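Local coordinates for protein 3-oxo-tetronate kinase (PDB 5DMH) that catalyses the ATP-dependent phosphorylation of 3-oxo-tetronate to 3-oxo-tetronate 4-phosphate, and is captured here with ADP bound, at residues F388-G392 with G393-G397; A398-A402 with L403-A407; R86-A90 with V91-A95; K354-Q357 with A358-V362. One frame throughout, in Å; residues are numbered along the deposited sequence.

Contact 1 (F388-G392 with G393-G397). With ADP (adenosine-5'-diphosphate), chain C.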
loop_
_atom_site.group_PDB
_atom_site.type_symbol
_atom_site.label_atom_id
_atom_site.label_comp_id
_atom_site.label_asym_id
_atom_site.label_seq_id
_atom_site.Cartn_x
_atom_site.Cartn_y
_atom_site.Cartn_z
ATOM N N PHE A 388 12.893 5.096 10.796
ATOM C CA PHE A 388 12.241 5.955 9.817
ATOM C C PHE A 388 10.753 5.723 9.801
ATOM O O PHE A 388 10.291 4.608 9.486
ATOM C CB PHE A 388 12.798 5.644 8.424
ATOM C CG PHE A 388 14.274 5.841 8.290
ATOM C CD1 PHE A 388 15.164 4.894 8.778
ATOM C CD2 PHE A 388 14.783 6.955 7.632
ATOM C CE1 PHE A 388 16.531 5.072 8.629
ATOM C CE2 PHE A 388 16.140 7.123 7.490
ATOM C CZ PHE A 388 17.010 6.200 7.988
ATOM N N VAL A 389 9.992 6.778 10.105
ATOM C CA VAL A 389 8.534 6.793 9.947
ATOM C C VAL A 389 8.204 7.665 8.743
ATOM O O VAL A 389 8.573 8.823 8.701
ATOM C CB VAL A 389 7.843 7.387 11.197
ATOM C CG1 VAL A 389 6.337 7.442 11.001
ATOM C CG2 VAL A 389 8.212 6.584 12.435
ATOM N N VAL A 390 7.550 7.071 7.750
ATOM C CA VAL A 390 7.249 7.720 6.496
ATOM C C VAL A 390 5.741 7.737 6.273
ATOM O O VAL A 390 5.098 6.698 6.305
ATOM C CB VAL A 390 7.930 7.019 5.309
ATOM C CG1 VAL A 390 7.758 7.855 4.043
ATOM C CG2 VAL A 390 9.416 6.733 5.578
ATOM N N ALA A 391 5.195 8.915 6.028
ATOM C CA ALA A 391 3.775 9.083 5.783
ATOM C C ALA A 391 3.544 9.289 4.305
ATOM O O ALA A 391 4.049 10.263 3.735
ATOM C CB ALA A 391 3.238 10.271 6.578
ATOM N N GLY A 392 2.821 8.354 3.672
ATOM C CA GLY A 392 2.510 8.463 2.266
ATOM C C GLY A 392 3.035 7.279 1.451
ATOM O O GLY A 392 4.163 6.819 1.635
ATOM N N GLY A 393 2.198 6.779 0.558
ATOM C CA GLY A 393 2.555 5.642 -0.296
ATOM C C GLY A 393 3.706 5.889 -1.266
ATOM O O GLY A 393 4.769 5.216 -1.231
ATOM N N GLU A 394 3.502 6.854 -2.156
ATOM C CA GLU A 394 4.544 7.261 -3.088
ATOM C C GLU A 394 5.748 7.762 -2.317
ATOM O O GLU A 394 6.892 7.541 -2.712
ATOM C CB GLU A 394 4.055 8.375 -4.010
ATOM C CG GLU A 394 2.857 7.997 -4.846
ATOM C CD GLU A 394 3.125 6.851 -5.798
ATOM O OE1 GLU A 394 4.230 6.784 -6.366
ATOM O OE2 GLU A 394 2.225 6.021 -5.959
ATOM N N THR A 395 5.482 8.469 -1.230
ATOM C CA THR A 395 6.558 9.015 -0.444
ATOM C C THR A 395 7.437 7.849 0.048
ATOM O O THR A 395 8.670 7.909 -0.005
ATOM C CB THR A 395 6.048 9.883 0.747
ATOM O OG1 THR A 395 5.277 10.985 0.252
ATOM C CG2 THR A 395 7.232 10.430 1.575
ATOM N N SER A 396 6.800 6.801 0.541
ATOM C CA SER A 396 7.535 5.633 1.052
ATOM C C SER A 396 8.327 4.931 -0.042
ATOM O O SER A 396 9.454 4.460 0.192
ATOM C CB SER A 396 6.578 4.644 1.699
ATOM O OG SER A 396 5.998 5.177 2.859
ATOM N N GLY A 397 7.746 4.859 -1.240
ATOM C CA GLY A 397 8.442 4.290 -2.387
ATOM C C GLY A 397 9.734 5.040 -2.656
ATOM O O GLY A 397 10.809 4.417 -2.823
HETATM P PB ADP C . -0.920 9.120 0.183
HETATM O O1B ADP C . -0.467 7.857 0.908
HETATM O O2B ADP C . -1.636 10.072 1.126
HETATM O O3B ADP C . -1.669 8.844 -1.112
HETATM P PA ADP C . 1.522 9.757 -1.302
HETATM O O1A ADP C . 2.855 10.035 -0.729
HETATM O O2A ADP C . 1.226 8.492 -2.033
HETATM O O3A ADP C . 0.432 9.981 -0.113
HETATM O "O5'" ADP C . 1.106 10.890 -2.359
HETATM C "C5'" ADP C . 1.125 12.271 -2.027
HETATM C "C4'" ADP C . 1.665 13.054 -3.220
HETATM O "O4'" ADP C . 1.368 14.431 -3.054
HETATM C "C3'" ADP C . 3.180 12.939 -3.333
HETATM O "O3'" ADP C . 3.597 12.916 -4.712
HETATM C "C2'" ADP C . 3.640 14.192 -2.657
HETATM O "O2'" ADP C . 4.973 14.529 -2.978
HETATM C "C1'" ADP C . 2.585 15.163 -3.129
HETATM N N9 ADP C . 2.555 16.333 -2.259
HETATM C C8 ADP C . 2.655 16.351 -0.907
HETATM N N7 ADP C . 2.623 17.608 -0.442
HETATM C C5 ADP C . 2.505 18.410 -1.526
HETATM C C6 ADP C . 2.442 19.856 -1.738
HETATM N N6 ADP C . 2.465 20.652 -0.650
HETATM N N1 ADP C . 2.309 20.307 -3.001
HETATM C C2 ADP C . 2.261 19.477 -4.064
HETATM N N3 ADP C . 2.335 18.129 -3.963
HETATM C C4 ADP C . 2.469 17.568 -2.724
#
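The diphosphate-binding turn of the ADP site lies where strand 387-391 ends and helix 393-403 begins, and Gly392 and Ser396 meet across it. Gly392 is the N-cap residue. Its carbonyl O accepts two bonds from Ser396, one from OG at 2.7 Å and one from the backbone N at 2.9 Å. The two donors come from opposite faces of the carbonyl plane. The hydroxyl folds back to this oxygen because OG stands beside the backbone N of its own residue (chi1 -66°).

The first turn of the helix presents its N-H groups to the phosphates, a helix N-terminus binding an anion. Gly393 N bonds to ADP O1B at 2.9 Å and Glu394 N to ADP O2A at 2.8 Å. Thr395 grips ADP O1A twice, with OG1 at 2.8 Å and with its backbone N at 3.1 Å. The helix end would be expected to favour the negative charge held there. Gly392 has a backbone shape (phi 121°) that a side chain would obstruct, and its CA packs against ADP O1B.

Behind the turn, Val390 and Thr395 cross obliquely, with Val390 CG1 at 3.6 Å from Thr395 CG2. The same Val390 methyl lies 3.4 Å from Ser396 OG. Glu394 CG packs against ADP O2A, and the Glu394 carboxylate turns to a salt bridge with Lys84.

Contact 2 (A398-A402 with L403-A407); sequences AVVQA and LGVRA
Leu403 and Val399 lie one turn apart at the C-terminal end of helix 393-403, which closes in a Schellman motif at Gly404. Leu403 CB starts over the backbone of the last turn, 3.6 Å from both Val399 O and Val400 O. The next atom, CG, comes to 3.3 Å from Val399 O. It is placed there by a first torsion that keeps it beside the backbone N (chi1 -68°). At the tip, CD1 reaches Val399 CG1 at 3.9 Å, so the two side chains run side by side and point the same way. The other branch, CD2, meets Phe388 of strand 387-391. Leu381 of helix 362-382 also packs on Leu403.

The backbone turns away from the helix after Leu403. Leu403 N still makes a regular helical bond to Val399 O. Gly404 N then bonds to Gln401 O at 3.1 Å. Gly404 has positive phi (74°), a conformation that suits glycine. Val405 N closes the motif with a weak bond to Val400 O at 3.4 Å. The hydrophobic contact of the motif lies beside this bond: Val400 CG1 meets Val405 CB at 3.6 Å.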
loop_
_atom_site.group_PDB
_atom_site.type_symbol
_atom_site.label_atom_id
_atom_site.label_comp_id
_atom_site.label_asym_id
_atom_site.label_seq_id
_atom_site.Cartn_x
_atom_site.Cartn_y
_atom_site.Cartn_z
ATOM N N ALA A 398 9.649 6.376 -2.693
ATOM C CA ALA A 398 10.833 7.205 -2.937
ATOM C C ALA A 398 11.874 7.031 -1.838
ATOM O O ALA A 398 13.053 6.779 -2.111
ATOM C CB ALA A 398 10.465 8.661 -3.090
ATOM N N VAL A 399 11.435 7.145 -0.592
ATOM C CA VAL A 399 12.338 7.059 0.523
ATOM C C VAL A 399 13.042 5.706 0.631
ATOM O O VAL A 399 14.252 5.648 0.790
ATOM C CB VAL A 399 11.611 7.359 1.831
ATOM C CG1 VAL A 399 12.440 6.895 3.017
ATOM C CG2 VAL A 399 11.275 8.815 1.882
ATOM N N VAL A 400 12.283 4.618 0.518
ATOM C CA VAL A 400 12.837 3.306 0.712
ATOM C C VAL A 400 13.778 2.940 -0.431
ATOM O O VAL A 400 14.822 2.297 -0.223
ATOM C CB VAL A 400 11.704 2.280 0.889
ATOM C CG1 VAL A 400 12.233 0.859 0.916
ATOM C CG2 VAL A 400 10.948 2.584 2.170
ATOM N N GLN A 401 13.452 3.383 -1.639
ATOM C CA GLN A 401 14.375 3.175 -2.744
ATOM C C GLN A 401 15.676 3.969 -2.512
ATOM O O GLN A 401 16.768 3.457 -2.808
ATOM C CB GLN A 401 13.711 3.520 -4.079
ATOM C CG GLN A 401 12.717 2.425 -4.549
ATOM C CD GLN A 401 11.971 2.770 -5.855
ATOM O OE1 GLN A 401 11.726 3.931 -6.161
ATOM N NE2 GLN A 401 11.628 1.749 -6.623
ATOM N N ALA A 402 15.583 5.186 -1.992
ATOM C CA ALA A 402 16.785 6.012 -1.769
ATOM C C ALA A 402 17.655 5.411 -0.661
ATOM O O ALA A 402 18.887 5.563 -0.665
ATOM C CB ALA A 402 16.395 7.445 -1.428
ATOM N N LEU A 403 17.014 4.751 0.303
ATOM C CA LEU A 403 17.728 4.024 1.360
ATOM C C LEU A 403 18.385 2.725 0.912
ATOM O O LEU A 403 19.187 2.139 1.655
ATOM C CB LEU A 403 16.783 3.698 2.512
ATOM C CG LEU A 403 16.255 4.859 3.349
ATOM C CD1 LEU A 403 15.164 4.366 4.272
ATOM C CD2 LEU A 403 17.374 5.524 4.142
ATOM N N GLY A 404 18.058 2.240 -0.278
ATOM C CA GLY A 404 18.675 1.033 -0.788
ATOM C C GLY A 404 18.192 -0.261 -0.143
ATOM O O GLY A 404 18.860 -1.278 -0.233
ATOM N N VAL A 405 17.013 -0.226 0.468
ATOM C CA VAL A 405 16.456 -1.384 1.150
ATOM C C VAL A 405 16.099 -2.456 0.124
ATOM O O VAL A 405 15.471 -2.149 -0.878
ATOM C CB VAL A 405 15.207 -0.982 1.933
ATOM C CG1 VAL A 405 14.531 -2.179 2.550
ATOM C CG2 VAL A 405 15.588 0.041 3.012
ATOM N N ARG A 406 16.475 -3.699 0.394
ATOM C CA ARG A 406 16.170 -4.795 -0.521
ATOM C C ARG A 406 14.953 -5.631 -0.106
ATOM O O ARG A 406 14.275 -6.216 -0.957
ATOM C CB ARG A 406 17.403 -5.697 -0.700
ATOM C CG ARG A 406 18.537 -5.009 -1.464
ATOM C CD ARG A 406 19.856 -5.774 -1.365
ATOM N NE ARG A 406 20.971 -4.979 -1.883
ATOM C CZ ARG A 406 22.236 -5.387 -1.937
ATOM N NH1 ARG A 406 22.577 -6.598 -1.508
ATOM N NH2 ARG A 406 23.168 -4.578 -2.423
ATOM N N ALA A 407 14.683 -5.692 1.194
ATOM C CA ALA A 407 13.598 -6.533 1.698
ATOM C C ALA A 407 13.302 -6.137 3.132
ATOM O O ALA A 407 14.134 -5.517 3.784
ATOM C CB ALA A 407 13.974 -8.002 1.605
#

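Contact 3 (R86-A90 with V91-A95)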
loop_
_atom_site.group_PDB
_atom_site.type_symbol
_atom_site.label_atom_id
_atom_site.label_comp_id
_atom_site.label_asym_id
_atom_site.label_seq_id
_atom_site.Cartn_x
_atom_site.Cartn_y
_atom_site.Cartn_z
ATOM N N ARG A 86 1.805 2.818 -8.760
ATOM C CA ARG A 86 0.452 3.333 -8.696
ATOM C C ARG A 86 0.143 4.479 -9.670
ATOM O O ARG A 86 -0.984 4.606 -10.125
ATOM C CB ARG A 86 0.152 3.774 -7.255
ATOM C CG ARG A 86 -1.220 4.426 -7.056
ATOM C CD ARG A 86 -1.376 4.783 -5.573
ATOM N NE ARG A 86 -1.524 3.520 -4.873
ATOM C CZ ARG A 86 -1.653 3.367 -3.563
ATOM N NH1 ARG A 86 -1.603 4.415 -2.738
ATOM N NH2 ARG A 86 -1.800 2.138 -3.088
ATOM N N THR A 87 1.118 5.334 -9.968
ATOM C CA THR A 87 0.841 6.504 -10.781
ATOM C C THR A 87 1.776 6.682 -11.982
ATOM O O THR A 87 1.699 7.702 -12.664
ATOM C CB THR A 87 0.899 7.802 -9.946
ATOM O OG1 THR A 87 2.220 7.963 -9.413
ATOM C CG2 THR A 87 -0.097 7.756 -8.815
ATOM N N ILE A 88 2.662 5.724 -12.225
ATOM C CA ILE A 88 3.513 5.738 -13.415
ATOM C C ILE A 88 2.645 5.405 -14.645
ATOM O O ILE A 88 1.523 4.953 -14.500
ATOM C CB ILE A 88 4.730 4.754 -13.254
ATOM C CG1 ILE A 88 4.289 3.292 -13.225
ATOM C CG2 ILE A 88 5.534 5.110 -11.987
ATOM C CD1 ILE A 88 5.417 2.297 -13.057
ATOM N N PRO A 89 3.144 5.645 -15.863
ATOM C CA PRO A 89 2.389 5.237 -17.053
ATOM C C PRO A 89 1.968 3.779 -17.033
ATOM O O PRO A 89 2.700 2.912 -16.530
ATOM C CB PRO A 89 3.370 5.514 -18.202
ATOM C CG PRO A 89 4.179 6.670 -17.675
ATOM C CD PRO A 89 4.369 6.386 -16.228
ATOM N N ALA A 90 0.800 3.513 -17.593
ATOM C CA ALA A 90 0.219 2.169 -17.541
ATOM C C ALA A 90 1.137 1.110 -18.168
ATOM O O ALA A 90 1.283 0.009 -17.618
ATOM C CB ALA A 90 -1.145 2.153 -18.206
ATOM N N VAL A 91 1.787 1.451 -19.276
ATOM C CA VAL A 91 2.681 0.495 -19.935
ATOM C C VAL A 91 3.823 0.069 -19.008
ATOM O O VAL A 91 4.238 -1.087 -19.012
ATOM C CB VAL A 91 3.230 1.041 -21.275
ATOM C CG1 VAL A 91 4.169 2.213 -21.057
ATOM C CG2 VAL A 91 3.917 -0.065 -22.051
ATOM N N GLU A 92 4.305 0.998 -18.194
ATOM C CA GLU A 92 5.391 0.702 -17.267
ATOM C C GLU A 92 4.909 -0.087 -16.053
ATOM O O GLU A 92 5.594 -0.990 -15.576
ATOM C CB GLU A 92 6.095 1.981 -16.812
ATOM C CG GLU A 92 6.836 2.728 -17.896
ATOM C CD GLU A 92 7.464 4.020 -17.370
ATOM O OE1 GLU A 92 8.029 3.991 -16.260
ATOM O OE2 GLU A 92 7.359 5.063 -18.057
ATOM N N ALA A 93 3.727 0.256 -15.557
ATOM C CA ALA A 93 3.109 -0.491 -14.479
ATOM C C ALA A 93 2.875 -1.932 -14.894
ATOM O O ALA A 93 3.134 -2.857 -14.108
ATOM C CB ALA A 93 1.797 0.161 -14.047
ATOM N N VAL A 94 2.357 -2.121 -16.101
ATOM C CA VAL A 94 2.136 -3.472 -16.613
ATOM C C VAL A 94 3.468 -4.209 -16.717
ATOM O O VAL A 94 3.602 -5.353 -16.279
ATOM C CB VAL A 94 1.394 -3.451 -17.965
ATOM C CG1 VAL A 94 1.437 -4.844 -18.622
ATOM C CG2 VAL A 94 -0.066 -2.952 -17.764
ATOM N N ALA A 95 4.472 -3.549 -17.270
ATOM C CA ALA A 95 5.749 -4.233 -17.495
ATOM C C ALA A 95 6.367 -4.658 -16.163
ATOM O O ALA A 95 6.807 -5.795 -16.003
ATOM C CB ALA A 95 6.691 -3.359 -18.266
#
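Pro89 and Ala93 join segment 86-90 to the first turn of helix 90-106 through the first helical bonds. The chain is extended at Ile88 and Pro89, then turns helical at Ala90. Pro89 is the N-cap residue. Its carbonyl O accepts from Ala93 N at 3.0 Å and more weakly from Glu92 N. Ala90 O takes Val94 N at 2.8 Å in the next bond.

Ile88 reaches over the first turn. Its CG1 sits between the backbone N and the carbonyl carbon (chi1 68°), and this brings CD1 to 3.6 Å from Ala93 N and 3.8 Å from Glu92 CB. Ile88 CG1 also faces Ala93 CB at 4.1 Å.

This is the N-terminal start of helix 90-106 in the sugar-binding domain, following strand 78-82. Asn127 ND2 hydrogen-bonds to the carbonyl O of Ile88, while Pro130 and Val131 of helix 128-139 pack on the alanines.

On the exposed face, Glu92 runs alongside the proline. Its OE2 comes up obliquely at the CG-CD edge of the ring, 3.6 Å from Pro89 CG, a van der Waals contact with the ring carbons. Val94 CG2 rests 3.3 Å from Ala90 O.

Contact 4 (K354-Q357 with A358-V362); sequences KAVQ and AELGV. With ADP (adenosine-5'-diphosphate), chain C.
Gln357 and Gly361 close the last turn of helix 350-360, where Gly361 N bonds to Gln357 O at 2.7 Å, just after the regular bond of Leu360 N to Val356 O at 2.9 Å. Gly361 leaves the helix with positive phi (97°) and is also the N-cap residue of the next helix, 362-382, so a single residue separates the two.

Gln357 is the buried side chain of this surface contact. Val362 CG2 sits over the flat face of the Gln357 amide, 3.7 Å from CD. The amide nitrogen NE2 is also 3.7 Å from Val362 CG1. This nitrogen donates to a water at 2.8 Å, and the water donates in turn to Val362 O at 2.9 Å. NE2 also bonds to Pro178 O. These two acceptors fix the rotation of the amide. The water therefore ties the end of one helix to the start of the next.

Val356 faces the nucleotide. Its CG1, anti to the backbone N (chi1 167°), meets the edge of the adenine at N1 of ADP, 3.7 Å away. The same methyl meets Leu360 CD1 on the neighbouring turn, so one apolar strip runs from the adenine along the helix. Pro318 and Leu319 of helix 318-322 and Ala365 of helix 362-382 cover this strip, placing helix 350-360 against both helices at the adenine end of the pocket.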
loop_
_atom_site.group_PDB
_atom_site.type_symbol
_atom_site.label_atom_id
_atom_site.label_comp_id
_atom_site.label_asym_id
_atom_site.label_seq_id
_atom_site.Cartn_x
_atom_site.Cartn_y
_atom_site.Cartn_z
ATOM N N LYS A 354 -3.268 22.747 -4.274
ATOM C CA LYS A 354 -3.782 23.218 -5.552
ATOM C C LYS A 354 -3.002 24.429 -6.039
ATOM O O LYS A 354 -2.716 24.546 -7.249
ATOM C CB LYS A 354 -5.273 23.538 -5.475
ATOM C CG LYS A 354 -6.168 22.338 -5.649
ATOM C CD LYS A 354 -6.304 21.939 -7.122
ATOM C CE LYS A 354 -7.245 20.751 -7.295
ATOM N NZ LYS A 354 -7.124 20.104 -8.645
ATOM N N ALA A 355 -2.625 25.320 -5.120
ATOM C CA ALA A 355 -1.854 26.502 -5.509
ATOM C C ALA A 355 -0.462 26.125 -6.037
ATOM O O ALA A 355 0.014 26.685 -7.011
ATOM C CB ALA A 355 -1.730 27.503 -4.316
ATOM N N VAL A 356 0.197 25.194 -5.365
ATOM C CA VAL A 356 1.510 24.740 -5.778
ATOM C C VAL A 356 1.393 24.092 -7.167
ATOM O O VAL A 356 2.189 24.327 -8.062
ATOM C CB VAL A 356 2.063 23.700 -4.765
ATOM C CG1 VAL A 356 3.290 22.990 -5.344
ATOM C CG2 VAL A 356 2.375 24.347 -3.410
ATOM N N GLN A 357 0.374 23.268 -7.339
ATOM C CA GLN A 357 0.213 22.529 -8.572
ATOM C C GLN A 357 -0.083 23.437 -9.755
ATOM O O GLN A 357 0.422 23.183 -10.851
ATOM C CB GLN A 357 -0.868 21.462 -8.423
ATOM C CG GLN A 357 -0.505 20.331 -7.448
ATOM C CD GLN A 357 -1.649 19.337 -7.319
ATOM O OE1 GLN A 357 -2.820 19.720 -7.464
ATOM N NE2 GLN A 357 -1.338 18.084 -7.044
ATOM N N ALA A 358 -0.893 24.477 -9.551
ATOM C CA ALA A 358 -1.182 25.449 -10.612
ATOM C C ALA A 358 0.105 26.096 -11.108
ATOM O O ALA A 358 0.231 26.420 -12.283
ATOM C CB ALA A 358 -2.167 26.529 -10.127
ATOM N N GLU A 359 1.061 26.280 -10.213
ATOM C CA GLU A 359 2.315 26.933 -10.581
ATOM C C GLU A 359 3.312 25.953 -11.216
ATOM O O GLU A 359 3.958 26.297 -12.197
ATOM C CB GLU A 359 2.931 27.609 -9.359
ATOM C CG GLU A 359 4.282 28.247 -9.604
ATOM C CD GLU A 359 4.186 29.640 -10.206
ATOM O OE1 GLU A 359 3.212 29.927 -10.938
ATOM O OE2 GLU A 359 5.095 30.454 -9.941
ATOM N N LEU A 360 3.414 24.733 -10.678
ATOM C CA LEU A 360 4.475 23.791 -11.068
ATOM C C LEU A 360 4.023 22.608 -11.949
ATOM O O LEU A 360 4.844 21.991 -12.628
ATOM C CB LEU A 360 5.157 23.217 -9.809
ATOM C CG LEU A 360 5.856 24.132 -8.778
ATOM C CD1 LEU A 360 6.429 23.277 -7.652
ATOM C CD2 LEU A 360 6.958 24.974 -9.406
ATOM N N GLY A 361 2.737 22.259 -11.887
ATOM C CA GLY A 361 2.218 21.028 -12.453
ATOM C C GLY A 361 2.089 19.937 -11.395
ATOM O O GLY A 361 2.851 19.907 -10.438
ATOM N N VAL A 362 1.127 19.027 -11.558
ATOM C CA VAL A 362 0.861 18.004 -10.546
ATOM C C VAL A 362 2.024 17.030 -10.390
ATOM O O VAL A 362 2.534 16.798 -9.287
ATOM C CB VAL A 362 -0.457 17.234 -10.897
ATOM C CG1 VAL A 362 -0.654 16.020 -10.027
ATOM C CG2 VAL A 362 -1.677 18.198 -10.827
HETATM P PB ADP C . -0.920 9.120 0.183
HETATM O O1B ADP C . -0.467 7.857 0.908
HETATM O O2B ADP C . -1.636 10.072 1.126
HETATM O O3B ADP C . -1.669 8.844 -1.112
HETATM P PA ADP C . 1.522 9.757 -1.302
HETATM O O1A ADP C . 2.855 10.035 -0.729
HETATM O O2A ADP C . 1.226 8.492 -2.033
HETATM O O3A ADP C . 0.432 9.981 -0.113
HETATM O "O5'" ADP C . 1.106 10.890 -2.359
HETATM C "C5'" ADP C . 1.125 12.271 -2.027
HETATM C "C4'" ADP C . 1.665 13.054 -3.220
HETATM O "O4'" ADP C . 1.368 14.431 -3.054
HETATM C "C3'" ADP C . 3.180 12.939 -3.333
HETATM O "O3'" ADP C . 3.597 12.916 -4.712
HETATM C "C2'" ADP C . 3.640 14.192 -2.657
HETATM O "O2'" ADP C . 4.973 14.529 -2.978
HETATM C "C1'" ADP C . 2.585 15.163 -3.129
HETATM N N9 ADP C . 2.555 16.333 -2.259
HETATM C C8 ADP C . 2.655 16.351 -0.907
HETATM N N7 ADP C . 2.623 17.608 -0.442
HETATM C C5 ADP C . 2.505 18.410 -1.526
HETATM C C6 ADP C . 2.442 19.856 -1.738
HETATM N N6 ADP C . 2.465 20.652 -0.650
HETATM N N1 ADP C . 2.309 20.307 -3.001
HETATM C C2 ADP C . 2.261 19.477 -4.064
HETATM N N3 ADP C . 2.335 18.129 -3.963
HETATM C C4 ADP C . 2.469 17.568 -2.724
HETATM O O HOH W 1 1.395 17.400 -6.667
#

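In the fold
Contact 1 is wholly buried, contact 2 partly so, and contacts 3 and 4 lie at the surface. Contacts 1 and 2 share helix 393-403, the first at its start and the second at its end. They touch through Val390 with Val399 and Phe388 with Leu403. Contacts 1 and 4 both meet ADP but lie about 21 Å apart between centres. Contact 1 uses backbone N-H groups on the phosphates, whereas contact 4 offers an apolar methyl to the adenine. Contact 3 belongs to the sugar-binding domain, the others to the nucleotide-binding domain. It reaches contact 1 where Arg86 and Thr87 pack against Glu394.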